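Long-range contacts in thioredoxin-like protein (Klebsiella pneumoniae subsp. pneumoniae MGH 78578, PDB 3TY1), which is of unknown function but belongs to a family of galactose mutarotase relatives with a supersandwich fold and probably binds carbohydrate: residues S79-D84 against S212-P217; N70-E75 against F110-V115. All coordinates share one frame; numbering follows the deposited sequence.

In the fold
Interactions 1 and 2 are both buried and join the same two sheets, with centres about 9 Å apart. Strands 70-76 and 79-81 are consecutive neighbours in the six-stranded antiparallel sheet; strands 114-119 and 204-214 are neighbours in the mixed one. Probable backbone hydrogen bonds knit the contacts together, from Met81 N to Ile74 O (2.7 Å) and from Asn213 N to Met113 O (2.8 Å). Interaction 2, nearer the centre of the chain, is bound by a backbone bridge and a buried carboxylate. Interaction 1 lies farther out, at the edge strand, and relies on an arginine gripping a backbone carbonyl and on a partly exposed proline.

Interaction 1. Residues S79-D84 against S212-P217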
ATOM      1  N   SER A  79      12.629 -22.473 -26.824  1.00 34.32           N
ATOM      2  CA  SER A  79      12.503 -21.022 -26.905  1.00 33.43           C
ATOM      3  C   SER A  79      11.615 -20.539 -25.756  1.00 32.50           C
ATOM      4  O   SER A  79      11.296 -21.296 -24.815  1.00 30.21           O
ATOM      5  CB  SER A  79      11.944 -20.633 -28.296  1.00 33.22           C
ATOM      6  OG  SER A  79      11.886 -19.220 -28.514  1.00 30.82           O
ATOM      7  N   ARG A  80      11.230 -19.276 -25.825  1.00 32.42           N
ATOM      8  CA  ARG A  80      10.349 -18.694 -24.817  1.00 31.96           C
ATOM      9  C   ARG A  80       9.724 -17.433 -25.308  1.00 31.36           C
ATOM     10  O   ARG A  80      10.255 -16.792 -26.209  1.00 31.19           O
ATOM     11  CB  ARG A  80      11.104 -18.341 -23.531  1.00 33.79           C
ATOM     12  CG  ARG A  80      12.018 -17.156 -23.636  1.00 38.90           C
ATOM     13  CD  ARG A  80      12.440 -16.561 -22.282  1.00 43.79           C
ATOM     14  NE  ARG A  80      13.224 -15.359 -22.606  1.00 45.83           N
ATOM     15  CZ  ARG A  80      13.781 -14.514 -21.732  1.00 46.75           C
ATOM     16  NH1 ARG A  80      13.632 -14.665 -20.423  1.00 42.95           N
ATOM     17  NH2 ARG A  80      14.476 -13.484 -22.194  1.00 43.88           N
HETATM   18  N   MSE A  81       8.607 -17.074 -24.673  1.00 27.89           N
HETATM   19  CA  MSE A  81       8.014 -15.769 -24.813  1.00 27.44           C
HETATM   20  C   MSE A  81       8.259 -15.109 -23.460  1.00 27.13           C
HETATM   21  O   MSE A  81       7.792 -15.584 -22.411  1.00 24.62           O
HETATM   22  CB  MSE A  81       6.503 -15.831 -25.090  1.00 28.03           C
HETATM   23  CG  MSE A  81       6.079 -16.642 -26.321  1.00 34.08           C
HETATM   24 SE   MSE A  81       4.124 -16.457 -26.508  0.75 28.03          SE
HETATM   25  CE  MSE A  81       4.012 -17.825 -27.812  1.00 38.11           C
ATOM     26  N   GLY A  82       9.006 -14.026 -23.471  1.00 28.60           N
ATOM     27  CA  GLY A  82       9.291 -13.302 -22.241  1.00 29.42           C
ATOM     28  C   GLY A  82      10.565 -12.535 -22.385  1.00 28.02           C
ATOM     29  O   GLY A  82      11.231 -12.561 -23.468  1.00 28.45           O
ATOM     30  N   TRP A  83      10.937 -11.890 -21.288  1.00 28.43           N
ATOM     31  CA  TRP A  83      12.134 -11.039 -21.251  1.00 29.50           C
ATOM     32  C   TRP A  83      12.663 -10.935 -19.840  1.00 30.09           C
ATOM     33  O   TRP A  83      12.006 -11.354 -18.897  1.00 28.29           O
ATOM     34  CB  TRP A  83      11.810  -9.649 -21.808  1.00 26.82           C
ATOM     35  CG  TRP A  83      10.773  -8.838 -20.999  1.00 24.05           C
ATOM     36  CD1 TRP A  83       9.465  -9.112 -20.833  1.00 28.26           C
ATOM     37  CD2 TRP A  83      11.016  -7.583 -20.324  1.00 27.57           C
ATOM     38  NE1 TRP A  83       8.869  -8.138 -20.058  1.00 25.61           N
ATOM     39  CE2 TRP A  83       9.807  -7.189 -19.732  1.00 29.70           C
ATOM     40  CE3 TRP A  83      12.164  -6.775 -20.151  1.00 29.68           C
ATOM     41  CZ2 TRP A  83       9.685  -5.998 -18.962  1.00 28.58           C
ATOM     42  CZ3 TRP A  83      12.062  -5.611 -19.393  1.00 28.02           C
ATOM     43  CH2 TRP A  83      10.821  -5.221 -18.813  1.00 27.97           C
ATOM     44  N   ASP A  84      13.869 -10.392 -19.719  1.00 32.94           N
ATOM     45  CA  ASP A  84      14.559 -10.279 -18.447  1.00 33.93           C
ATOM     46  C   ASP A  84      14.597  -8.827 -18.024  1.00 34.82           C
ATOM     47  O   ASP A  84      15.350  -8.032 -18.567  1.00 36.79           O
ATOM     48  CB  ASP A  84      15.967 -10.840 -18.588  1.00 34.96           C
ATOM     49  CG  ASP A  84      15.951 -12.251 -19.134  1.00 40.54           C
ATOM     50  OD1 ASP A  84      15.240 -13.086 -18.545  1.00 40.33           O
ATOM     51  OD2 ASP A  84      16.587 -12.495 -20.176  1.00 41.01           O
ATOM     52  N   SER A 212       2.194  -7.264 -24.971  1.00 27.64           N
ATOM     53  CA  SER A 212       2.829  -8.587 -25.117  1.00 27.29           C
ATOM     54  C   SER A 212       4.303  -8.414 -25.449  1.00 27.95           C
ATOM     55  O   SER A 212       4.645  -7.768 -26.455  1.00 26.86           O
ATOM     56  CB  SER A 212       2.053  -9.394 -26.155  1.00 30.22           C
ATOM     57  OG  SER A 212       0.626  -9.343 -25.896  1.00 30.70           O
ATOM     58  N   ASN A 213       5.184  -9.023 -24.648  1.00 28.05           N
ATOM     59  CA  ASN A 213       6.600  -8.658 -24.605  1.00 26.40           C
ATOM     60  C   ASN A 213       7.526  -9.822 -24.872  1.00 28.98           C
ATOM     61  O   ASN A 213       7.423 -10.857 -24.215  1.00 29.09           O
ATOM     62  CB  ASN A 213       6.874  -8.019 -23.221  1.00 30.12           C
ATOM     63  CG  ASN A 213       5.788  -7.007 -22.844  1.00 30.21           C
ATOM     64  OD1 ASN A 213       5.510  -6.114 -23.614  1.00 32.32           O
ATOM     65  ND2 ASN A 213       5.155  -7.177 -21.692  1.00 31.79           N
ATOM     66  N   PHE A 214       8.448  -9.645 -25.822  1.00 28.52           N
ATOM     67  CA  PHE A 214       9.287 -10.751 -26.318  1.00 29.98           C
ATOM     68  C   PHE A 214      10.732 -10.281 -26.332  1.00 29.46           C
ATOM     69  O   PHE A 214      11.028  -9.218 -26.865  1.00 27.92           O
ATOM     70  CB  PHE A 214       8.865 -11.168 -27.749  1.00 28.03           C
ATOM     71  CG  PHE A 214       7.403 -11.484 -27.874  1.00 32.54           C
ATOM     72  CD1 PHE A 214       6.911 -12.750 -27.571  1.00 29.62           C
ATOM     73  CD2 PHE A 214       6.499 -10.490 -28.230  1.00 35.65           C
ATOM     74  CE1 PHE A 214       5.534 -13.033 -27.670  1.00 33.77           C
ATOM     75  CE2 PHE A 214       5.150 -10.753 -28.299  1.00 29.49           C
ATOM     76  CZ  PHE A 214       4.653 -12.052 -28.038  1.00 29.18           C
ATOM     77  N   GLY A 215      11.610 -11.053 -25.699  1.00 30.01           N
ATOM     78  CA  GLY A 215      13.044 -10.743 -25.677  1.00 32.54           C
ATOM     79  C   GLY A 215      13.774 -11.905 -26.318  1.00 32.16           C
ATOM     80  O   GLY A 215      13.210 -12.627 -27.198  1.00 32.20           O
ATOM     81  N   THR A 216      15.019 -12.109 -25.897  1.00 33.27           N
ATOM     82  CA  THR A 216      15.800 -13.240 -26.401  1.00 35.72           C
ATOM     83  C   THR A 216      15.105 -14.565 -26.003  1.00 33.50           C
ATOM     84  O   THR A 216      14.434 -14.608 -24.981  1.00 34.41           O
ATOM     85  CB  THR A 216      17.265 -13.222 -25.877  1.00 39.37           C
ATOM     86  OG1 THR A 216      17.258 -13.310 -24.454  1.00 40.15           O
ATOM     87  CG2 THR A 216      17.974 -11.946 -26.290  1.00 47.45           C
ATOM     88  N   PRO A 217      15.276 -15.646 -26.783  1.00 34.07           N
ATOM     89  CA  PRO A 217      16.071 -15.845 -27.999  1.00 36.64           C
ATOM     90  C   PRO A 217      15.407 -15.455 -29.301  1.00 37.09           C
ATOM     91  O   PRO A 217      16.002 -15.667 -30.360  1.00 40.61           O
ATOM     92  CB  PRO A 217      16.290 -17.355 -28.019  1.00 39.70           C
ATOM     93  CG  PRO A 217      15.042 -17.911 -27.360  1.00 36.56           C
ATOM     94  CD  PRO A 217      14.570 -16.891 -26.379  1.00 34.59           C
TER
HETATM   95  O   HOH W   1      10.576 -13.975 -26.215  1.00 33.46           O
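Pro217, Phe214 and Arg80 carry much of this contact. The peptide bond before Pro217 is cis, and the proline ring lies across the start of the 79-84 segment: its CG meets Ser79 OG at 3.6 Å, its CD Arg80 CG at 3.8 Å. Arg80 leaves the backbone in the crowded position between N and the carbonyl carbon (chi1 72°), then runs extended alongside Thr216. It grips Thr216 O side-on with two nitrogens, NE at 2.8 Å nearly along the C=O axis and NH2 at 3.0 Å on a lone pair. Arg80 also grips Asp84 end-on, NH1 to OD1 at 2.9 Å in a salt bridge and NH2, shared with Thr216 O, to OD2, fixing the group's rotation. Gly82 O lies against one face of the guanidinium and accepts from Gly215 N, at 2.7 Å from above the carbonyl plane. A water accepts from Gly82 N and lies within donating distance of Arg80 O and Gly215 O. The Phe214 ring turns its edge to selenomethionine Met81, CE1 lying 3.9 Å from SE: a Met-aromatic contact. Trp83 lies beside Asn213, CD1 against CB at 3.7 Å; Trp83 NE1 and Asn213 ND2 both donate to Glu112 O, and Asn213 OD1 is hydrogen-bonded to His211. This joins edge strand 79-81 of one sheet to strand 204-214 of another and the loop after it, in the supersandwich fold of galactose mutarotase relatives.

Interaction 2. Residues N70-E75 against F110-V115; sequences NLLRIE and FNEMMV
Leu71 O is gripped by two backbone amides in succession. Met114 N approaches Leu71 O in the carbonyl plane, on a lone pair, at 2.9 Å and 162°; Met113 N adds a weak bond. Leu71 N in turn donates to Met114 O at 3.0 Å, completing a single antiparallel hydrogen-bonded bridge. Met113 and Met114 both face Leu71, a classic beta bulge. Leu72 and Arg73 form another opposite Thr62, and a water lies within donating distance of both Leu72 O and Asn111 O beside the bridge. Asn70 points toward the 110-115 segment, and its ND2 reaches Glu112 OE2 at 2.8 Å, from above the carboxylate plane, with amide and carboxylate turned 79° apart. Glu112 is bent at chi2 (97°); its other oxygen, OE1, accepts from Asn111 N at 3.0 Å. The Leu72 side chain crosses that of Glu112 obliquely, Leu72 CD2 lying 3.6 Å from Glu112 CG. Around this polar cluster the packing is apolar: Leu71 CB lies 3.8 Å from Met114 CB, and Met113, a selenomethionine bent along its chain, sets SE 3.8 Å from Ile74 CG1. Phe190 of strand 189-198 touches both Leu71 and Ile74. The buried Glu112 carboxylate thus has the Asn70 amide, a backbone N-H and a salt bridge from OE2 to Arg67, surroundings that would favour its ionised form and fix its orientation where the two sheets meet.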
ATOM      1  N   ASN A  70      -1.812 -11.612 -15.132  1.00 27.85           N
ATOM      2  CA  ASN A  70      -0.758 -11.328 -16.114  1.00 26.80           C
ATOM      3  C   ASN A  70       0.024 -12.613 -16.369  1.00 26.65           C
ATOM      4  O   ASN A  70       0.239 -13.436 -15.445  1.00 26.28           O
ATOM      5  CB  ASN A  70       0.272 -10.330 -15.534  1.00 27.25           C
ATOM      6  CG  ASN A  70      -0.204  -8.885 -15.462  1.00 31.98           C
ATOM      7  OD1 ASN A  70      -1.255  -8.507 -16.014  1.00 28.42           O
ATOM      8  ND2 ASN A  70       0.599  -8.044 -14.732  1.00 27.51           N
ATOM      9  N   LEU A  71       0.541 -12.742 -17.587  1.00 26.55           N
ATOM     10  CA  LEU A  71       1.320 -13.881 -17.999  1.00 24.90           C
ATOM     11  C   LEU A  71       2.769 -13.488 -17.753  1.00 26.18           C
ATOM     12  O   LEU A  71       3.265 -12.484 -18.262  1.00 23.64           O
ATOM     13  CB  LEU A  71       1.085 -14.251 -19.466  1.00 25.61           C
ATOM     14  CG  LEU A  71      -0.389 -14.410 -19.933  1.00 25.74           C
ATOM     15  CD1 LEU A  71      -0.419 -14.846 -21.385  1.00 27.77           C
ATOM     16  CD2 LEU A  71      -1.158 -15.376 -19.032  1.00 24.71           C
ATOM     17  N   LEU A  72       3.463 -14.300 -16.973  1.00 23.79           N
ATOM     18  CA  LEU A  72       4.852 -13.977 -16.632  1.00 25.31           C
ATOM     19  C   LEU A  72       5.857 -14.492 -17.662  1.00 26.45           C
ATOM     20  O   LEU A  72       6.775 -13.781 -18.080  1.00 27.47           O
ATOM     21  CB  LEU A  72       5.201 -14.579 -15.276  1.00 25.02           C
ATOM     22  CG  LEU A  72       4.420 -14.107 -14.029  1.00 33.40           C
ATOM     23  CD1 LEU A  72       5.154 -14.500 -12.733  1.00 28.52           C
ATOM     24  CD2 LEU A  72       4.137 -12.673 -13.988  1.00 29.06           C
ATOM     25  N   ARG A  73       5.635 -15.720 -18.097  1.00 26.25           N
ATOM     26  CA  ARG A  73       6.577 -16.398 -18.975  0.50 26.93           C
ATOM     27  C   ARG A  73       5.938 -17.620 -19.618  1.00 28.87           C
ATOM     28  O   ARG A  73       5.073 -18.291 -19.040  1.00 28.39           O
ATOM     29  CB  ARG A  73       7.851 -16.789 -18.204  0.50 26.29           C
ATOM     30  CG  ARG A  73       8.942 -17.450 -19.022  0.50 33.96           C
ATOM     31  CD  ARG A  73      10.152 -17.810 -18.091  0.50 38.36           C
ATOM     32  NE  ARG A  73      10.940 -16.627 -17.758  0.50 43.26           N
ATOM     33  CZ  ARG A  73      11.924 -16.586 -16.855  0.50 46.77           C
ATOM     34  NH1 ARG A  73      12.253 -17.658 -16.141  0.50 45.72           N
ATOM     35  NH2 ARG A  73      12.578 -15.454 -16.670  0.50 45.52           N
ATOM     36  N   ILE A  74       6.332 -17.845 -20.876  1.00 25.77           N
ATOM     37  CA  ILE A  74       5.900 -19.002 -21.669  1.00 26.42           C
ATOM     38  C   ILE A  74       7.183 -19.646 -22.178  1.00 29.14           C
ATOM     39  O   ILE A  74       7.972 -18.953 -22.789  1.00 28.69           O
ATOM     40  CB  ILE A  74       5.058 -18.610 -22.856  1.00 26.44           C
ATOM     41  CG1 ILE A  74       3.924 -17.612 -22.507  1.00 28.82           C
ATOM     42  CG2 ILE A  74       4.524 -19.883 -23.558  1.00 30.97           C
ATOM     43  CD1 ILE A  74       2.854 -18.206 -21.645  1.00 28.28           C
ATOM     44  N   GLU A  75       7.421 -20.932 -21.882  1.00 27.79           N
ATOM     45  CA  GLU A  75       8.654 -21.621 -22.250  1.00 30.32           C
ATOM     46  C   GLU A  75       8.324 -22.957 -22.894  1.00 29.30           C
ATOM     47  O   GLU A  75       7.490 -23.708 -22.389  1.00 30.03           O
ATOM     48  CB  GLU A  75       9.573 -21.939 -21.031  1.00 29.04           C
ATOM     49  CG  GLU A  75       9.899 -20.777 -20.074  1.00 44.60           C
ATOM     50  CD  GLU A  75      10.293 -21.203 -18.597  1.00 61.05           C
ATOM     51  OE1 GLU A  75       9.414 -21.591 -17.735  1.00 47.70           O
ATOM     52  OE2 GLU A  75      11.502 -21.076 -18.280  1.00 63.59           O
ATOM     53  N   PHE A 110       7.165  -4.182 -13.313  1.00 25.49           N
ATOM     54  CA  PHE A 110       7.082  -4.643 -14.708  1.00 27.54           C
ATOM     55  C   PHE A 110       8.153  -5.608 -15.125  1.00 27.06           C
ATOM     56  O   PHE A 110       9.341  -5.245 -15.267  1.00 26.65           O
ATOM     57  CB  PHE A 110       7.011  -3.436 -15.677  1.00 25.14           C
ATOM     58  CG  PHE A 110       6.870  -3.817 -17.147  1.00 26.69           C
ATOM     59  CD1 PHE A 110       6.017  -4.823 -17.552  1.00 25.83           C
ATOM     60  CD2 PHE A 110       7.511  -3.081 -18.128  1.00 26.33           C
ATOM     61  CE1 PHE A 110       5.851  -5.149 -18.918  1.00 27.84           C
ATOM     62  CE2 PHE A 110       7.353  -3.396 -19.463  1.00 28.43           C
ATOM     63  CZ  PHE A 110       6.522  -4.427 -19.855  1.00 26.98           C
ATOM     64  N   ASN A 111       7.738  -6.875 -15.275  1.00 27.11           N
ATOM     65  CA  ASN A 111       8.603  -7.911 -15.815  1.00 24.03           C
ATOM     66  C   ASN A 111       7.903  -9.001 -16.652  1.00 24.82           C
ATOM     67  O   ASN A 111       8.530  -9.968 -17.067  1.00 25.36           O
ATOM     68  CB  ASN A 111       9.384  -8.535 -14.675  1.00 24.56           C
ATOM     69  CG  ASN A 111       8.484  -9.217 -13.659  1.00 26.92           C
ATOM     70  OD1 ASN A 111       7.298  -9.540 -13.943  1.00 25.66           O
ATOM     71  ND2 ASN A 111       9.065  -9.516 -12.495  1.00 26.42           N
ATOM     72  N   GLU A 112       6.642  -8.773 -16.982  1.00 22.87           N
ATOM     73  CA  GLU A 112       5.800  -9.808 -17.539  1.00 23.56           C
ATOM     74  C   GLU A 112       5.854  -9.904 -19.067  1.00 24.20           C
ATOM     75  O   GLU A 112       6.169  -8.955 -19.762  1.00 27.14           O
ATOM     76  CB  GLU A 112       4.348  -9.562 -17.092  1.00 24.14           C
ATOM     77  CG  GLU A 112       4.131  -9.495 -15.597  1.00 27.25           C
ATOM     78  CD  GLU A 112       4.092  -8.078 -14.996  1.00 30.19           C
ATOM     79  OE1 GLU A 112       4.800  -7.168 -15.477  1.00 29.85           O
ATOM     80  OE2 GLU A 112       3.343  -7.882 -14.029  1.00 30.65           O
HETATM   81  N   MSE A 113       5.519 -11.093 -19.538  1.00 25.26           N
HETATM   82  CA  MSE A 113       5.345 -11.419 -20.923  1.00 27.15           C
HETATM   83  C   MSE A 113       4.025 -10.824 -21.448  1.00 27.59           C
HETATM   84  O   MSE A 113       3.966 -10.418 -22.607  1.00 27.98           O
HETATM   85  CB  MSE A 113       5.388 -12.937 -21.100  1.00 27.05           C
HETATM   86  CG  MSE A 113       5.232 -13.410 -22.514  1.00 29.64           C
HETATM   87 SE   MSE A 113       3.390 -13.865 -23.027  0.75 27.01          SE
HETATM   88  CE  MSE A 113       3.325 -12.869 -24.527  1.00 25.61           C
HETATM   89  N   MSE A 114       2.968 -10.797 -20.633  1.00 28.23           N
HETATM   90  CA  MSE A 114       1.688 -10.171 -21.075  1.00 26.92           C
HETATM   91  C   MSE A 114       0.998  -9.468 -19.893  1.00 28.48           C
HETATM   92  O   MSE A 114       0.632 -10.117 -18.930  1.00 28.24           O
HETATM   93  CB  MSE A 114       0.757 -11.207 -21.764  1.00 23.65           C
HETATM   94  CG  MSE A 114      -0.258 -10.650 -22.781  1.00 31.96           C
HETATM   95 SE   MSE A 114      -1.599  -9.548 -21.931  0.75 29.49          SE
HETATM   96  CE  MSE A 114      -2.509 -10.945 -20.916  1.00 31.32           C
ATOM     97  N   VAL A 115       0.878  -8.142 -19.978  1.00 29.57           N
ATOM     98  CA  VAL A 115       0.176  -7.328 -19.003  1.00 30.84           C
ATOM     99  C   VAL A 115      -1.099  -6.751 -19.607  1.00 32.37           C
ATOM    100  O   VAL A 115      -1.035  -6.149 -20.665  1.00 30.60           O
ATOM    101  CB  VAL A 115       1.003  -6.106 -18.555  1.00 34.03           C
ATOM    102  CG1 VAL A 115       0.196  -5.327 -17.472  1.00 28.73           C
ATOM    103  CG2 VAL A 115       2.338  -6.536 -18.041  1.00 36.56           C
TER
HETATM  104  O   HOH W   2       8.821 -12.075 -18.982  1.00 27.58           O